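TetR family Transcriptional regulator (Streptococcus agalactiae 2603V/R, PDB 3KKC) probably binds DNA as a TetR-type transcriptional regulator, with a predicted helix-turn-helix motif and an all-helical C-terminal region. Local coordinates at residues R114-R126 / E137-I149. Residues are numbered along the deposited sequence; the frame is centred on the assembly and turned at random.
Sequences RSELEHDVYPRLR and EDFLKQFLLSSFI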
loop_
_atom_site.group_PDB
_atom_site.type_symbol
_atom_site.label_atom_id
_atom_site.label_comp_id
_atom_site.label_asym_id
_atom_site.label_seq_id
_atom_site.Cartn_x
_atom_site.Cartn_y
_atom_site.Cartn_z
ATOM N N ARG A 114 -11.146 -1.928 -4.377
ATOM C CA ARG A 114 -11.483 -1.445 -3.051
ATOM C C ARG A 114 -12.927 -0.962 -3.048
ATOM O O ARG A 114 -13.624 -1.085 -2.050
ATOM C CB ARG A 114 -10.532 -0.345 -2.590
ATOM C CG ARG A 114 -10.628 -0.047 -1.096
ATOM C CD ARG A 114 -9.313 0.527 -0.548
ATOM N NE ARG A 114 -9.362 0.767 0.897
ATOM C CZ ARG A 114 -10.355 1.404 1.525
ATOM N NH1 ARG A 114 -11.400 1.864 0.839
ATOM N NH2 ARG A 114 -10.305 1.596 2.838
ATOM N N SER A 115 -13.391 -0.438 -4.171
ATOM C CA SER A 115 -14.741 0.096 -4.223
ATOM C C SER A 115 -15.813 -0.988 -4.221
ATOM O O SER A 115 -16.921 -0.772 -3.738
ATOM C CB SER A 115 -14.915 1.015 -5.429
ATOM O OG SER A 115 -16.285 1.290 -5.657
ATOM N N GLU A 116 -15.496 -2.155 -4.764
ATOM C CA GLU A 116 -16.450 -3.262 -4.732
ATOM C C GLU A 116 -16.568 -3.815 -3.312
ATOM O O GLU A 116 -17.676 -4.020 -2.806
ATOM C CB GLU A 116 -16.068 -4.355 -5.737
ATOM C CG GLU A 116 -16.102 -3.881 -7.190
ATOM C CD GLU A 116 -17.516 -3.614 -7.702
ATOM O OE1 GLU A 116 -18.433 -4.413 -7.376
ATOM O OE2 GLU A 116 -17.704 -2.615 -8.443
ATOM N N LEU A 117 -15.420 -4.039 -2.674
ATOM C CA LEU A 117 -15.358 -4.346 -1.249
ATOM C C LEU A 117 -16.223 -3.407 -0.413
ATOM O O LEU A 117 -16.933 -3.853 0.467
ATOM C CB LEU A 117 -13.914 -4.315 -0.761
ATOM C CG LEU A 117 -12.997 -5.406 -1.332
ATOM C CD1 LEU A 117 -11.531 -5.143 -0.962
ATOM C CD2 LEU A 117 -13.438 -6.778 -0.843
ATOM N N GLU A 118 -16.203 -2.119 -0.711
ATOM C CA GLU A 118 -17.027 -1.169 0.028
ATOM C C GLU A 118 -18.517 -1.410 -0.133
ATOM O O GLU A 118 -19.302 -1.070 0.746
ATOM C CB GLU A 118 -16.751 0.275 -0.404
ATOM C CG GLU A 118 -15.547 0.917 0.206
ATOM C CD GLU A 118 -15.543 2.431 0.006
ATOM O OE1 GLU A 118 -16.644 3.037 0.019
ATOM O OE2 GLU A 118 -14.442 3.015 -0.158
ATOM N N HIS A 119 -18.923 -1.953 -1.267
ATOM C CA HIS A 119 -20.344 -2.052 -1.579
ATOM C C HIS A 119 -20.904 -3.425 -1.222
ATOM O O HIS A 119 -22.071 -3.562 -0.828
ATOM C CB HIS A 119 -20.555 -1.762 -3.063
ATOM C CG HIS A 119 -21.989 -1.780 -3.493
ATOM N ND1 HIS A 119 -22.850 -0.729 -3.255
ATOM C CD2 HIS A 119 -22.705 -2.707 -4.175
ATOM C CE1 HIS A 119 -24.038 -1.010 -3.763
ATOM N NE2 HIS A 119 -23.977 -2.206 -4.324
ATOM N N ASP A 120 -20.077 -4.452 -1.341
ATOM C CA ASP A 120 -20.606 -5.805 -1.246
ATOM C C ASP A 120 -19.969 -6.624 -0.138
ATOM O O ASP A 120 -20.523 -7.631 0.286
ATOM C CB ASP A 120 -20.509 -6.510 -2.607
ATOM C CG ASP A 120 -21.469 -5.908 -3.659
ATOM O OD1 ASP A 120 -22.647 -5.620 -3.334
ATOM O OD2 ASP A 120 -21.046 -5.725 -4.821
ATOM N N VAL A 121 -18.823 -6.187 0.363
ATOM C CA VAL A 121 -18.204 -6.893 1.477
ATOM C C VAL A 121 -18.291 -6.146 2.825
ATOM O O VAL A 121 -18.585 -6.742 3.869
ATOM C CB VAL A 121 -16.766 -7.267 1.145
ATOM C CG1 VAL A 121 -15.975 -7.659 2.414
ATOM C CG2 VAL A 121 -16.773 -8.393 0.099
ATOM N N TYR A 122 -18.056 -4.843 2.805
ATOM C CA TYR A 122 -18.005 -4.094 4.049
ATOM C C TYR A 122 -19.308 -4.086 4.853
ATOM O O TYR A 122 -19.296 -4.376 6.047
ATOM C CB TYR A 122 -17.551 -2.662 3.819
ATOM C CG TYR A 122 -17.624 -1.876 5.085
ATOM C CD1 TYR A 122 -16.777 -2.171 6.147
ATOM C CD2 TYR A 122 -18.555 -0.862 5.240
ATOM C CE1 TYR A 122 -16.849 -1.469 7.331
ATOM C CE2 TYR A 122 -18.629 -0.141 6.418
ATOM C CZ TYR A 122 -17.774 -0.452 7.461
ATOM O OH TYR A 122 -17.847 0.260 8.637
ATOM N N PRO A 123 -20.431 -3.721 4.210
ATOM C CA PRO A 123 -21.683 -3.623 4.968
ATOM C C PRO A 123 -22.022 -4.890 5.749
ATOM O O PRO A 123 -22.399 -4.794 6.912
ATOM C CB PRO A 123 -22.723 -3.332 3.881
ATOM C CG PRO A 123 -21.954 -2.596 2.836
ATOM C CD PRO A 123 -20.606 -3.284 2.813
ATOM N N ARG A 124 -21.875 -6.059 5.142
ATOM C CA ARG A 124 -22.088 -7.286 5.893
ATOM C C ARG A 124 -21.014 -7.506 6.961
ATOM O O ARG A 124 -21.314 -7.876 8.084
ATOM C CB ARG A 124 -22.246 -8.500 4.966
ATOM C CG ARG A 124 -23.710 -8.821 4.662
ATOM C CD ARG A 124 -23.898 -9.906 3.609
ATOM N NE ARG A 124 -23.837 -11.272 4.152
ATOM C CZ ARG A 124 -24.698 -11.796 5.032
ATOM N NH1 ARG A 124 -25.702 -11.068 5.518
ATOM N NH2 ARG A 124 -24.541 -13.052 5.442
ATOM N N LEU A 125 -19.763 -7.260 6.613
ATOM C CA LEU A 125 -18.656 -7.434 7.547
ATOM C C LEU A 125 -18.904 -6.632 8.817
ATOM O O LEU A 125 -18.587 -7.068 9.926
ATOM C CB LEU A 125 -17.353 -6.958 6.899
ATOM C CG LEU A 125 -16.105 -7.272 7.716
ATOM C CD1 LEU A 125 -16.089 -8.763 8.071
ATOM C CD2 LEU A 125 -14.847 -6.860 6.972
ATOM N N ARG A 126 -19.472 -5.445 8.632
ATOM C CA ARG A 126 -19.718 -4.514 9.724
ATOM C C ARG A 126 -20.786 -5.080 10.649
ATOM O O ARG A 126 -20.545 -5.315 11.826
ATOM C CB ARG A 126 -20.220 -3.178 9.163
ATOM C CG ARG A 126 -19.750 -1.958 9.909
ATOM C CD ARG A 126 -19.692 -2.205 11.370
ATOM N NE ARG A 126 -20.323 -1.130 12.129
ATOM C CZ ARG A 126 -20.912 -1.301 13.311
ATOM N NH1 ARG A 126 -20.963 -2.507 13.871
ATOM N NH2 ARG A 126 -21.456 -0.266 13.934
ATOM N N GLU A 137 -17.328 5.038 13.353
ATOM C CA GLU A 137 -17.639 4.266 12.163
ATOM C C GLU A 137 -16.560 4.405 11.074
ATOM O O GLU A 137 -16.185 3.433 10.419
ATOM C CB GLU A 137 -19.029 4.641 11.641
ATOM C CG GLU A 137 -19.736 3.532 10.872
ATOM C CD GLU A 137 -19.957 2.263 11.700
ATOM O OE1 GLU A 137 -19.998 1.174 11.089
ATOM O OE2 GLU A 137 -20.092 2.349 12.945
ATOM N N ASP A 138 -16.035 5.605 10.893
ATOM C CA ASP A 138 -15.061 5.805 9.822
ATOM C C ASP A 138 -13.738 5.077 10.086
ATOM O O ASP A 138 -13.065 4.635 9.158
ATOM C CB ASP A 138 -14.859 7.298 9.518
ATOM C CG ASP A 138 -14.281 8.065 10.686
ATOM O OD1 ASP A 138 -14.573 7.715 11.850
ATOM O OD2 ASP A 138 -13.526 9.025 10.431
ATOM N N PHE A 139 -13.385 4.929 11.356
ATOM C CA PHE A 139 -12.154 4.255 11.702
ATOM C C PHE A 139 -12.384 2.787 11.486
ATOM O O PHE A 139 -11.498 2.052 11.050
ATOM C CB PHE A 139 -11.820 4.489 13.168
ATOM C CG PHE A 139 -10.491 3.926 13.581
ATOM C CD1 PHE A 139 -9.363 4.721 13.584
ATOM C CD2 PHE A 139 -10.373 2.609 13.955
ATOM C CE1 PHE A 139 -8.155 4.207 13.958
ATOM C CE2 PHE A 139 -9.165 2.093 14.334
ATOM C CZ PHE A 139 -8.057 2.887 14.335
ATOM N N LEU A 140 -13.595 2.361 11.812
ATOM C CA LEU A 140 -14.013 1.001 11.553
ATOM C C LEU A 140 -13.910 0.722 10.043
ATOM O O LEU A 140 -13.233 -0.222 9.614
ATOM C CB LEU A 140 -15.435 0.780 12.067
ATOM C CG LEU A 140 -15.622 -0.351 13.082
ATOM C CD1 LEU A 140 -14.358 -0.593 13.904
ATOM C CD2 LEU A 140 -16.791 -0.022 13.993
ATOM N N LYS A 141 -14.556 1.553 9.232
ATOM C CA LYS A 141 -14.586 1.272 7.818
ATOM C C LYS A 141 -13.158 1.079 7.341
ATOM O O LYS A 141 -12.844 0.035 6.753
ATOM C CB LYS A 141 -15.283 2.374 7.036
ATOM C CG LYS A 141 -15.596 1.938 5.617
ATOM C CD LYS A 141 -16.221 3.059 4.815
ATOM C CE LYS A 141 -16.919 2.503 3.597
ATOM N NZ LYS A 141 -17.646 3.585 2.880
ATOM N N GLN A 142 -12.299 2.063 7.644
ATOM C CA GLN A 142 -10.913 2.090 7.162
ATOM C C GLN A 142 -10.031 0.939 7.682
ATOM O O GLN A 142 -9.250 0.345 6.943
ATOM C CB GLN A 142 -10.272 3.441 7.493
ATOM C CG GLN A 142 -8.736 3.450 7.470
ATOM C CD GLN A 142 -8.108 2.969 8.765
ATOM O OE1 GLN A 142 -8.613 3.254 9.845
ATOM N NE2 GLN A 142 -7.003 2.230 8.660
ATOM N N PHE A 143 -10.140 0.607 8.955
ATOM C CA PHE A 143 -9.327 -0.485 9.479
ATOM C C PHE A 143 -9.705 -1.836 8.859
ATOM O O PHE A 143 -8.864 -2.711 8.657
ATOM C CB PHE A 143 -9.483 -0.538 10.990
ATOM C CG PHE A 143 -8.545 -1.501 11.681
ATOM C CD1 PHE A 143 -7.396 -1.039 12.317
ATOM C CD2 PHE A 143 -8.844 -2.860 11.750
ATOM C CE1 PHE A 143 -6.540 -1.923 12.986
ATOM C CE2 PHE A 143 -8.006 -3.753 12.418
ATOM C CZ PHE A 143 -6.855 -3.291 13.033
ATOM N N LEU A 144 -10.987 -1.997 8.563
ATOM C CA LEU A 144 -11.527 -3.292 8.175
ATOM C C LEU A 144 -11.202 -3.585 6.702
ATOM O O LEU A 144 -10.654 -4.644 6.368
ATOM C CB LEU A 144 -13.042 -3.297 8.394
ATOM C CG LEU A 144 -13.721 -4.114 9.490
ATOM C CD1 LEU A 144 -12.730 -4.770 10.406
ATOM C CD2 LEU A 144 -14.670 -3.230 10.249
ATOM N N LEU A 145 -11.551 -2.634 5.836
ATOM C CA LEU A 145 -11.332 -2.758 4.405
ATOM C C LEU A 145 -9.859 -2.888 4.116
ATOM O O LEU A 145 -9.445 -3.763 3.367
ATOM C CB LEU A 145 -11.893 -1.546 3.669
ATOM C CG LEU A 145 -13.105 -1.840 2.792
ATOM C CD1 LEU A 145 -13.766 -3.113 3.215
ATOM C CD2 LEU A 145 -14.096 -0.691 2.850
ATOM N N SER A 146 -9.063 -2.025 4.730
ATOM C CA SER A 146 -7.639 -2.025 4.461
ATOM C C SER A 146 -6.936 -3.266 5.012
ATOM O O SER A 146 -5.980 -3.764 4.407
ATOM C CB SER A 146 -6.981 -0.757 5.002
ATOM O OG SER A 146 -5.732 -1.087 5.579
ATOM N N SER A 147 -7.383 -3.768 6.158
ATOM C CA SER A 147 -6.754 -4.968 6.698
ATOM C C SER A 147 -7.207 -6.222 5.912
ATOM O O SER A 147 -6.511 -7.242 5.863
ATOM C CB SER A 147 -7.084 -5.129 8.174
ATOM O OG SER A 147 -8.377 -5.694 8.308
ATOM N N PHE A 148 -8.381 -6.151 5.298
ATOM C CA PHE A 148 -8.780 -7.241 4.428
ATOM C C PHE A 148 -7.858 -7.280 3.204
ATOM O O PHE A 148 -7.225 -8.312 2.944
ATOM C CB PHE A 148 -10.254 -7.150 4.033
ATOM C CG PHE A 148 -10.689 -8.228 3.083
ATOM C CD1 PHE A 148 -11.073 -9.466 3.556
ATOM C CD2 PHE A 148 -10.706 -8.001 1.714
ATOM C CE1 PHE A 148 -11.473 -10.445 2.690
ATOM C CE2 PHE A 148 -11.108 -8.974 0.849
ATOM C CZ PHE A 148 -11.487 -10.194 1.332
ATOM N N ILE A 149 -7.761 -6.157 2.487
ATOM C CA ILE A 149 -6.889 -6.071 1.313
ATOM C C ILE A 149 -5.460 -6.470 1.635
ATOM O O ILE A 149 -4.840 -7.232 0.889
ATOM C CB ILE A 149 -6.874 -4.680 0.651
ATOM C CG1 ILE A 149 -8.292 -4.225 0.313
ATOM C CG2 ILE A 149 -6.103 -4.735 -0.643
ATOM C CD1 ILE A 149 -8.348 -2.859 -0.277
#
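Tyr122 and Leu145 interlock where helices 107-129 and 137-157 cross. Each packs knob-into-hole against the other helix. Tyr122 sits among Glu137, Lys141, Leu144 and Leu145, while Leu145 sits among Arg114, Leu117, Glu118 and Tyr122. With CG of Tyr122 anti to its backbone nitrogen (chi1 175°), the ring reaches across to helix 137-157. Lys141 CG lies over one ring face, 3.8 Å from the centroid of the Tyr122 ring, as a CH-pi contact. Arg126 CB lies over the rim of the opposite face, and Leu144 CD2 meets the ring edge.

The apolar packing continues on both sides of this pair. Leu117 divides its branches: CD1 rests on Ile149 CG1, and Leu117 CD2 lies 3.6 Å from Phe148 CE2. Leu125 CD2 packs on Leu144 CG at 3.9 Å. Leu125 and Leu144 also touch helix 164-175, so the layer joins the wider helical core of the C-terminal region of this TetR-family protein. The segment axes cross at 113°, 10.5 Å apart. Another side of helix 137-157 faces the second subunit, where Gln142 packs on Trp154 of that subunit.

Charged groups border the packing. A salt bridge joins Arg126 to Glu137, whose carboxylate is gripped side-on by two nitrogens. Arg126 NE lies 2.5 Å from Glu137 OE1, on the syn lone pair; the bond is nearly straight (169°), but its shortness is doubtful. Arg126 NH2 reaches Glu137 OE2 at 3.1 Å in a more bent bond. Leu140 CD2 lies over a face of the same guanidinium. Arg114, Glu118 and Lys141 form a salt-bridge network. The extended Lys141 chain runs past Tyr122 and brings NZ to Glu118 OE1 at 3.1 Å, from above the carboxylate plane. Glu118 OE2 pairs with Arg114 NH1 at the guanidinium edge, and Leu145 CB lies 3.6 Å from Arg114 NH2, over a guanidinium face.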